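Fiber protein (Human adenovirus 14, PDB 3F0Y) forms the trimeric knob at the end of the viral fiber, which probably engages the cellular receptor during attachment. Local coordinates at residues A[49-60]-A[194-205]. Numbering follows the deposited sequence. Where two conformers were deposited one is given.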
loop_
_atom_site.group_PDB
_atom_site.type_symbol
_atom_site.label_atom_id
_atom_site.label_comp_id
_atom_site.label_asym_id
_atom_site.label_seq_id
_atom_site.Cartn_x
_atom_site.Cartn_y
_atom_site.Cartn_z
ATOM N N GLY A 49 9.401 9.614 4.970
ATOM C CA GLY A 49 8.896 10.757 5.725
ATOM C C GLY A 49 8.678 10.392 7.182
ATOM O O GLY A 49 9.554 9.812 7.817
ATOM N N ALA A 50 7.497 10.708 7.702
ATOM C CA ALA A 50 7.141 10.375 9.083
ATOM C C ALA A 50 6.815 8.892 9.271
ATOM O O ALA A 50 6.635 8.437 10.401
ATOM C CB ALA A 50 5.962 11.221 9.534
ATOM N N LEU A 51 6.730 8.147 8.170
ATOM C CA LEU A 51 6.333 6.744 8.206
ATOM C C LEU A 51 7.486 5.811 7.881
ATOM O O LEU A 51 8.503 6.223 7.324
ATOM C CB LEU A 51 5.217 6.492 7.189
ATOM C CG LEU A 51 3.985 7.392 7.264
ATOM C CD1 LEU A 51 3.000 7.001 6.180
ATOM C CD2 LEU A 51 3.342 7.308 8.636
ATOM N N VAL A 52 7.305 4.543 8.238
ATOM C CA VAL A 52 8.141 3.460 7.746
ATOM C C VAL A 52 7.288 2.646 6.787
ATOM O O VAL A 52 6.149 2.307 7.107
ATOM C CB VAL A 52 8.641 2.550 8.892
ATOM C CG1 VAL A 52 9.029 1.169 8.367
ATOM C CG2 VAL A 52 9.815 3.198 9.610
ATOM N N THR A 53 7.826 2.370 5.605
ATOM C CA THR A 53 7.228 1.407 4.687
ATOM C C THR A 53 7.792 0.030 5.035
ATOM O O THR A 53 8.978 -0.223 4.841
ATOM C CB THR A 53 7.568 1.741 3.220
ATOM O OG1 THR A 53 7.159 3.081 2.921
ATOM C CG2 THR A 53 6.877 0.776 2.271
ATOM N N ALA A 54 6.939 -0.845 5.565
ATOM C CA ALA A 54 7.348 -2.193 5.959
ATOM C C ALA A 54 6.878 -3.191 4.909
ATOM O O ALA A 54 5.706 -3.211 4.549
ATOM C CB ALA A 54 6.778 -2.544 7.322
ATOM N N PHE A 55 7.807 -4.020 4.443
ATOM C CA PHE A 55 7.611 -4.901 3.300
ATOM C C PHE A 55 8.076 -6.292 3.727
ATOM O O PHE A 55 9.269 -6.504 3.948
ATOM C CB PHE A 55 8.449 -4.352 2.140
ATOM C CG PHE A 55 8.450 -5.197 0.896
ATOM C CD1 PHE A 55 7.500 -4.996 -0.097
ATOM C CD2 PHE A 55 9.448 -6.143 0.682
ATOM C CE1 PHE A 55 7.520 -5.747 -1.264
ATOM C CE2 PHE A 55 9.470 -6.901 -0.482
ATOM C CZ PHE A 55 8.509 -6.700 -1.457
ATOM N N VAL A 56 7.137 -7.227 3.876
ATOM C CA VAL A 56 7.445 -8.502 4.529
ATOM C C VAL A 56 6.820 -9.727 3.857
ATOM O O VAL A 56 5.669 -9.700 3.419
ATOM C CB VAL A 56 7.041 -8.466 6.028
ATOM C CG1 VAL A 56 5.524 -8.386 6.186
ATOM C CG2 VAL A 56 7.607 -9.672 6.773
ATOM N N TYR A 57 7.606 -10.795 3.766
ATOM C CA TYR A 57 7.093 -12.105 3.375
ATOM C C TYR A 57 8.008 -13.205 3.885
ATOM O O TYR A 57 9.100 -12.937 4.392
ATOM C CB TYR A 57 6.897 -12.214 1.857
ATOM C CG TYR A 57 8.137 -12.018 1.014
ATOM C CD1 TYR A 57 8.677 -10.752 0.819
ATOM C CD2 TYR A 57 8.753 -13.097 0.382
ATOM C CE1 TYR A 57 9.806 -10.565 0.037
ATOM C CE2 TYR A 57 9.884 -12.919 -0.406
ATOM C CZ TYR A 57 10.404 -11.649 -0.573
ATOM O OH TYR A 57 11.521 -11.455 -1.350
ATOM N N VAL A 58 7.543 -14.443 3.766
ATOM C CA VAL A 58 8.292 -15.593 4.244
ATOM C C VAL A 58 8.549 -16.570 3.105
ATOM O O VAL A 58 7.710 -16.747 2.224
ATOM C CB VAL A 58 7.557 -16.310 5.400
ATOM C CG1 VAL A 58 7.319 -15.346 6.548
ATOM C CG2 VAL A 58 6.244 -16.905 4.926
ATOM N N ILE A 59 9.732 -17.177 3.121
ATOM C CA ILE A 59 10.065 -18.258 2.206
ATOM C C ILE A 59 10.408 -19.468 3.065
ATOM O O ILE A 59 11.394 -19.454 3.802
ATOM C CB ILE A 59 11.254 -17.901 1.296
ATOM C CG1 ILE A 59 10.969 -16.612 0.521
ATOM C CG2 ILE A 59 11.551 -19.045 0.332
ATOM C CD1 ILE A 59 12.164 -16.069 -0.211
ATOM N N GLY A 60 9.573 -20.498 2.987
ATOM C CA GLY A 60 9.715 -21.669 3.838
ATOM C C GLY A 60 10.917 -22.518 3.474
ATOM O O GLY A 60 11.287 -22.616 2.302
ATOM N N LEU A 194 6.297 -23.200 1.143
ATOM C CA LEU A 194 5.385 -22.177 1.636
ATOM C C LEU A 194 6.009 -20.806 1.403
ATOM O O LEU A 194 6.948 -20.416 2.099
ATOM C CB LEU A 194 5.086 -22.386 3.125
ATOM C CG LEU A 194 4.232 -21.331 3.838
ATOM C CD1 LEU A 194 3.099 -20.824 2.956
ATOM C CD2 LEU A 194 3.686 -21.895 5.147
ATOM N N VAL A 195 5.495 -20.096 0.404
ATOM C CA VAL A 195 5.903 -18.728 0.121
ATOM C C VAL A 195 4.686 -17.820 0.240
ATOM O O VAL A 195 3.650 -18.088 -0.366
ATOM C CB VAL A 195 6.487 -18.592 -1.300
ATOM C CG1 VAL A 195 6.766 -17.127 -1.635
ATOM C CG2 VAL A 195 7.753 -19.426 -1.439
ATOM N N THR A 196 4.804 -16.757 1.029
ATOM C CA THR A 196 3.766 -15.730 1.074
ATOM C C THR A 196 4.165 -14.606 0.123
ATOM O O THR A 196 5.351 -14.324 -0.047
ATOM C CB THR A 196 3.560 -15.168 2.501
ATOM O OG1 THR A 196 4.737 -14.474 2.934
ATOM C CG2 THR A 196 3.234 -16.288 3.484
ATOM N N SER A 197 3.179 -13.981 -0.514
ATOM C CA SER A 197 3.442 -12.814 -1.348
ATOM C C SER A 197 3.755 -11.634 -0.433
ATOM O O SER A 197 3.325 -11.621 0.720
ATOM C CB SER A 197 2.251 -12.502 -2.257
ATOM O OG SER A 197 1.086 -12.212 -1.509
ATOM N N PRO A 198 4.510 -10.642 -0.935
ATOM C CA PRO A 198 4.898 -9.536 -0.064
ATOM C C PRO A 198 3.701 -8.790 0.509
ATOM O O PRO A 198 2.745 -8.505 -0.214
ATOM C CB PRO A 198 5.703 -8.618 -0.990
ATOM C CG PRO A 198 6.111 -9.464 -2.133
ATOM C CD PRO A 198 5.034 -10.477 -2.302
ATOM N N PHE A 199 3.752 -8.506 1.806
ATOM C CA PHE A 199 2.777 -7.634 2.439
ATOM C C PHE A 199 3.462 -6.326 2.795
ATOM O O PHE A 199 4.487 -6.325 3.480
ATOM C CB PHE A 199 2.199 -8.279 3.696
ATOM C CG PHE A 199 1.256 -7.385 4.452
ATOM C CD1 PHE A 199 0.137 -6.851 3.824
ATOM C CD2 PHE A 199 1.482 -7.078 5.787
ATOM C CE1 PHE A 199 -0.737 -6.023 4.512
ATOM C CE2 PHE A 199 0.606 -6.254 6.485
ATOM C CZ PHE A 199 -0.504 -5.725 5.846
ATOM N N THR A 200 2.896 -5.222 2.317
ATOM C CA THR A 200 3.397 -3.896 2.651
ATOM C C THR A 200 2.438 -3.206 3.608
ATOM O O THR A 200 1.248 -3.088 3.323
ATOM C CB THR A 200 3.582 -3.023 1.403
ATOM O OG1 THR A 200 4.501 -3.663 0.511
ATOM C CG2 THR A 200 4.129 -1.651 1.784
ATOM N N PHE A 201 2.962 -2.770 4.749
ATOM C CA PHE A 201 2.196 -1.955 5.679
ATOM C C PHE A 201 3.008 -0.750 6.116
ATOM O O PHE A 201 4.220 -0.683 5.888
ATOM C CB PHE A 201 1.716 -2.768 6.887
ATOM C CG PHE A 201 2.820 -3.332 7.736
ATOM C CD1 PHE A 201 3.179 -2.719 8.929
ATOM C CD2 PHE A 201 3.477 -4.496 7.362
ATOM C CE1 PHE A 201 4.188 -3.249 9.725
ATOM C CE2 PHE A 201 4.487 -5.030 8.152
ATOM C CZ PHE A 201 4.842 -4.404 9.335
ATOM N N TYR A 202 2.316 0.197 6.737
ATOM C CA TYR A 202 2.915 1.467 7.122
ATOM C C TYR A 202 2.670 1.748 8.596
ATOM O O TYR A 202 1.639 1.371 9.150
ATOM C CB TYR A 202 2.346 2.596 6.259
ATOM C CG TYR A 202 2.267 2.234 4.794
ATOM C CD1 TYR A 202 3.228 2.675 3.891
ATOM C CD2 TYR A 202 1.241 1.421 4.317
ATOM C CE1 TYR A 202 3.157 2.328 2.549
ATOM C CE2 TYR A 202 1.161 1.072 2.986
ATOM C CZ TYR A 202 2.119 1.526 2.107
ATOM O OH TYR A 202 2.033 1.173 0.783
ATOM N N TYR A 203 3.637 2.402 9.228
ATOM C CA TYR A 203 3.476 2.821 10.604
ATOM C C TYR A 203 4.274 4.083 10.884
ATOM O O TYR A 203 5.277 4.358 10.220
ATOM C CB TYR A 203 3.830 1.695 11.585
ATOM C CG TYR A 203 5.249 1.165 11.529
ATOM C CD1 TYR A 203 6.297 1.855 12.132
ATOM C CD2 TYR A 203 5.535 -0.052 10.916
ATOM C CE1 TYR A 203 7.597 1.360 12.105
ATOM C CE2 TYR A 203 6.831 -0.557 10.883
ATOM C CZ TYR A 203 7.857 0.155 11.481
ATOM O OH TYR A 203 9.141 -0.339 11.455
ATOM N N ILE A 204 3.798 4.849 11.859
ATOM C CA ILE A 204 4.442 6.090 12.259
ATOM C C ILE A 204 5.711 5.730 13.009
ATOM O O ILE A 204 5.676 4.967 13.975
ATOM C CB ILE A 204 3.524 6.942 13.152
ATOM C CG1 ILE A 204 2.281 7.377 12.370
ATOM C CG2 ILE A 204 4.273 8.162 13.677
ATOM C CD1 ILE A 204 1.196 7.977 13.231
ATOM N N ARG A 205 6.836 6.268 12.560
ATOM C CA ARG A 205 8.112 5.846 13.112
ATOM C C ARG A 205 8.539 6.653 14.333
ATOM O O ARG A 205 8.162 7.815 14.507
ATOM C CB ARG A 205 9.209 5.819 12.042
ATOM C CG ARG A 205 9.533 7.128 11.356
ATOM C CD ARG A 205 10.417 6.850 10.144
ATOM N NE ARG A 205 10.893 8.046 9.457
ATOM C CZ ARG A 205 11.812 8.884 9.937
ATOM N NH1 ARG A 205 12.372 8.680 11.123
ATOM N NH2 ARG A 205 12.176 9.941 9.223
HETATM O O HOH W 1 7.184 9.855 12.865
HETATM O O HOH W 2 3.720 -11.769 3.324
#
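Val52, Ala54 and Val56 pair with Tyr203, Phe201 and Phe199 as successive hydrogen-bonded pairs of an antiparallel ladder, two N-H···O=C bonds to each pair. The shortest runs from Ala54 N to Phe201 O, 2.7 Å. Past Pro198 the register slips by one residue, and a side chain stands in for a carbonyl: Val58 N donates to Thr196 OG1 at 2.9 Å, while Thr196 N returns a bond to Val58 O. A water fills the break, donating to Val56 O and Ser197 O and accepting from Thr196 OG1. At the other end Arg205 NE reaches Gly49 O (2.8 Å), with a weak second bond from NH2 to the same oxygen.

Aromatic rings lie across one face of the ladder. With CG set between its backbone N and carbonyl carbon (chi1 63°), Phe201 leans over its partner, and Ala54 CB sits 3.5 Å from the ring centroid in a CH-pi contact; Tyr203 covers Val52 CB likewise at 3.8 Å. On the opposite face Pro198 CB packs 3.4 Å from Phe55 CE1, and Thr200 OG1 meets that ring at its edge.

Strand 51-60 continues the sheet through strand 39-48. Phe199, Phe201 and Tyr203 pack against strand 151-160 of the second sheet, whereas Thr53, Phe55, Thr200 and Tyr202 face the trimer interface, where Tyr202 OH bonds Tyr202 OH of both neighbouring subunits.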